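Local coordinates for protein acid phosphatase (Mycobacterium tuberculosis, PDB 2A6P) that removes phosphate from a broad range of phosphate monoesters and can serve as a fructose-1,6-bisphosphatase in gluconeogenesis, with negligible phosphoglycerate mutase activity, at residues Gly31-Arg42 against Arg67-Leu76. Sequence-based numbering, arbitrary orientation.
Sequences GGTEVELTDTGR and RRRTLDTAKL
OE1 of Glu34 accepts two hydrogen bonds. One comes from a water, and the other from the backbone N of Arg68, 3.0 Å from OE1, in a nearly straight bond (177°) on the syn side of the carboxylate. A carboxylate suits this place because the first turn of helix 68-76 leaves N-H groups without acceptors inside the helix. The other oxygen, OE2, forms a salt bridge with Arg67 NE at 2.8 Å; NE approaches from above the carboxylate plane, while OE2 lies in the guanidinium plane. The bend at chi2 (-70°) helps to bring the Glu34 carboxylate over to the start of the helix.

The guanidinium of Arg69 grips backbone carbonyls of the loop 31-37. Extended from CG to NE, the side chain carries NH1 to within 2.8 Å of Thr33 O and NH2 to within 3.0 Å of Gly31 O, with Gly31 O in the guanidinium plane and Thr33 O tilted somewhat out of it. The water on Glu34 OE1 also bonds Val35 O, Arg69 N and Arg69 NH1, so four protein atoms surround it. The Thr33 hydroxyl is hydrogen-bonded to Glu97.

Farther along, Leu37 lays CD1 against Asp72 CB, 3.8 Å away, and both methyls against Thr73, whose OG1 donates to Arg69 O. Leu76 CD1 sits over one face of the Arg42 guanidinium, whose NH2 makes a weak bond to Asp72 OD1 at 3.0 Å, part of a salt bridge. Asp72 OD2 and Glu36 OE2 come within 4.2 Å of each other, but a water donates to both, weakly to Glu36; Arg42 and, by a long salt bridge, Arg68 probably offset the charge of Asp72.

In this histidine phosphatase fold, Arg69 also touches His18, inferred to be the phosphohistidine residue, and makes a weak, long ion pair with a sulfate probably from the crystallisation liquor. Two carbonyls and a water hold the guanidinium beside the catalytic pocket, a position consistent with attracting a substrate phosphate.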
# COMPACT_ATOMS: atom_id res chain seq x y z
N GLY A 31 12.78 16.62 -11.88
CA GLY A 31 12.35 17.52 -10.83
C GLY A 31 11.72 18.75 -11.45
O GLY A 31 10.56 18.71 -11.86
N GLY A 32 12.47 19.84 -11.52
CA GLY A 32 11.94 21.05 -12.12
C GLY A 32 11.82 21.01 -13.64
O GLY A 32 11.07 21.81 -14.21
N THR A 33 12.53 20.10 -14.29
CA THR A 33 12.47 20.00 -15.75
C THR A 33 11.04 19.77 -16.25
O THR A 33 10.33 18.89 -15.77
CB THR A 33 13.37 18.85 -16.26
OG1 THR A 33 14.71 19.06 -15.81
CG2 THR A 33 13.37 18.80 -17.78
N GLU A 34 10.63 20.56 -17.23
CA GLU A 34 9.28 20.46 -17.80
C GLU A 34 9.20 19.46 -18.95
O GLU A 34 9.32 19.83 -20.12
CB GLU A 34 8.81 21.83 -18.28
CG GLU A 34 8.64 22.84 -17.16
CD GLU A 34 7.45 22.53 -16.25
OE1 GLU A 34 6.71 21.55 -16.52
OE2 GLU A 34 7.24 23.28 -15.27
N VAL A 35 8.98 18.20 -18.61
CA VAL A 35 8.86 17.14 -19.59
C VAL A 35 7.37 16.92 -19.87
O VAL A 35 6.54 17.07 -18.97
CB VAL A 35 9.50 15.83 -19.07
CG1 VAL A 35 9.32 14.71 -20.07
CG2 VAL A 35 10.97 16.05 -18.81
N GLU A 36 7.03 16.59 -21.10
CA GLU A 36 5.64 16.38 -21.47
C GLU A 36 5.20 14.93 -21.27
O GLU A 36 6.03 14.02 -21.20
CB GLU A 36 5.42 16.75 -22.94
CG GLU A 36 5.68 18.21 -23.27
CD GLU A 36 4.64 19.12 -22.65
OE1 GLU A 36 5.03 20.03 -21.88
OE2 GLU A 36 3.43 18.93 -22.93
N LEU A 37 3.89 14.72 -21.16
CA LEU A 37 3.33 13.39 -21.01
C LEU A 37 3.43 12.76 -22.39
O LEU A 37 3.34 13.46 -23.40
CB LEU A 37 1.84 13.47 -20.64
CG LEU A 37 1.40 13.99 -19.27
CD1 LEU A 37 -0.13 13.93 -19.22
CD2 LEU A 37 1.99 13.15 -18.14
N THR A 38 3.64 11.45 -22.46
CA THR A 38 3.68 10.79 -23.76
C THR A 38 2.22 10.51 -24.10
O THR A 38 1.34 10.77 -23.28
CB THR A 38 4.42 9.46 -23.69
OG1 THR A 38 3.82 8.63 -22.69
CG2 THR A 38 5.88 9.70 -23.33
N ASP A 39 1.95 10.02 -25.30
CA ASP A 39 0.57 9.72 -25.65
C ASP A 39 0.07 8.64 -24.70
O ASP A 39 -1.12 8.57 -24.38
CB ASP A 39 0.46 9.24 -27.10
CG ASP A 39 0.62 10.37 -28.10
OD1 ASP A 39 -0.13 11.36 -27.99
OD2 ASP A 39 1.49 10.26 -28.99
N THR A 40 0.98 7.78 -24.26
CA THR A 40 0.63 6.73 -23.33
C THR A 40 0.33 7.41 -22.00
O THR A 40 -0.53 6.97 -21.25
CB THR A 40 1.79 5.72 -23.15
OG1 THR A 40 2.10 5.11 -24.42
CG2 THR A 40 1.40 4.62 -22.18
N GLY A 41 1.04 8.50 -21.74
CA GLY A 41 0.81 9.24 -20.51
C GLY A 41 -0.56 9.89 -20.46
O GLY A 41 -1.20 9.92 -19.42
N ARG A 42 -1.02 10.40 -21.60
CA ARG A 42 -2.32 11.04 -21.68
C ARG A 42 -3.41 10.02 -21.44
O ARG A 42 -4.40 10.31 -20.76
CB ARG A 42 -2.54 11.67 -23.05
CG ARG A 42 -1.46 12.64 -23.49
CD ARG A 42 -2.01 13.65 -24.48
NE ARG A 42 -2.06 14.99 -23.89
CZ ARG A 42 -3.03 15.87 -24.12
NH1 ARG A 42 -4.04 15.56 -24.93
NH2 ARG A 42 -3.00 17.07 -23.55
N ARG A 67 4.07 21.63 -12.23
CA ARG A 67 4.62 21.08 -13.47
C ARG A 67 3.51 20.87 -14.48
O ARG A 67 2.36 20.60 -14.11
CB ARG A 67 5.34 19.76 -13.20
CG ARG A 67 6.53 19.84 -12.24
CD ARG A 67 7.68 20.68 -12.81
NE ARG A 67 7.44 22.12 -12.69
CZ ARG A 67 7.45 22.79 -11.54
NH1 ARG A 67 7.68 22.17 -10.39
NH2 ARG A 67 7.20 24.10 -11.54
N ARG A 68 3.84 21.00 -15.76
CA ARG A 68 2.85 20.82 -16.80
C ARG A 68 2.35 19.38 -16.89
O ARG A 68 1.18 19.13 -17.18
CB ARG A 68 3.41 21.26 -18.16
CG ARG A 68 2.32 21.34 -19.23
CD ARG A 68 1.21 22.32 -18.81
NE ARG A 68 -0.14 21.82 -19.10
CZ ARG A 68 -1.26 22.47 -18.80
NH1 ARG A 68 -1.21 23.66 -18.20
NH2 ARG A 68 -2.44 21.93 -19.10
N ARG A 69 3.24 18.41 -16.66
CA ARG A 69 2.83 17.01 -16.73
C ARG A 69 1.77 16.67 -15.68
O ARG A 69 0.96 15.76 -15.90
CB ARG A 69 4.05 16.08 -16.59
CG ARG A 69 4.90 16.27 -15.33
CD ARG A 69 6.13 15.37 -15.40
NE ARG A 69 7.08 15.56 -14.30
CZ ARG A 69 7.94 16.58 -14.21
NH1 ARG A 69 7.96 17.51 -15.14
NH2 ARG A 69 8.81 16.63 -13.20
N THR A 70 1.78 17.36 -14.54
CA THR A 70 0.78 17.11 -13.50
C THR A 70 -0.49 17.92 -13.79
O THR A 70 -1.60 17.43 -13.58
CB THR A 70 1.30 17.47 -12.07
OG1 THR A 70 2.06 18.68 -12.11
CG2 THR A 70 2.17 16.33 -11.51
N LEU A 71 -0.33 19.15 -14.28
CA LEU A 71 -1.51 19.95 -14.61
C LEU A 71 -2.26 19.24 -15.73
O LEU A 71 -3.49 19.13 -15.71
CB LEU A 71 -1.08 21.35 -15.07
CG LEU A 71 -0.58 22.29 -13.97
CD1 LEU A 71 0.01 23.55 -14.59
CD2 LEU A 71 -1.74 22.65 -13.02
N ASP A 72 -1.50 18.76 -16.70
CA ASP A 72 -2.05 18.05 -17.85
C ASP A 72 -2.83 16.83 -17.38
O ASP A 72 -3.95 16.58 -17.84
CB ASP A 72 -0.93 17.59 -18.78
CG ASP A 72 -1.13 18.05 -20.20
OD1 ASP A 72 -2.26 17.90 -20.72
OD2 ASP A 72 -0.16 18.57 -20.79
N THR A 73 -2.23 16.06 -16.48
CA THR A 73 -2.88 14.86 -15.96
C THR A 73 -4.24 15.19 -15.32
O THR A 73 -5.24 14.52 -15.59
CB THR A 73 -1.99 14.16 -14.92
OG1 THR A 73 -0.76 13.76 -15.53
CG2 THR A 73 -2.68 12.92 -14.35
N ALA A 74 -4.26 16.23 -14.48
CA ALA A 74 -5.50 16.63 -13.81
C ALA A 74 -6.60 16.94 -14.82
O ALA A 74 -7.74 16.50 -14.67
CB ALA A 74 -5.25 17.85 -12.92
N LYS A 75 -6.26 17.71 -15.85
CA LYS A 75 -7.21 18.08 -16.89
C LYS A 75 -7.72 16.83 -17.62
O LYS A 75 -8.93 16.65 -17.80
CB LYS A 75 -6.54 19.03 -17.90
CG LYS A 75 -7.46 19.53 -19.00
CD LYS A 75 -6.71 20.47 -19.92
CE LYS A 75 -7.63 21.05 -20.99
NZ LYS A 75 -6.90 22.03 -21.85
N LEU A 76 -6.78 15.98 -18.04
CA LEU A 76 -7.12 14.75 -18.74
C LEU A 76 -7.92 13.81 -17.86
O LEU A 76 -8.74 13.04 -18.36
CB LEU A 76 -5.85 14.06 -19.22
CG LEU A 76 -5.10 14.86 -20.28
CD1 LEU A 76 -3.75 14.24 -20.58
CD2 LEU A 76 -5.95 14.93 -21.53
O HOH W 1 8.57 19.26 -9.49
O HOH W 2 6.20 18.67 -16.80
O HOH W 3 2.42 17.34 -20.56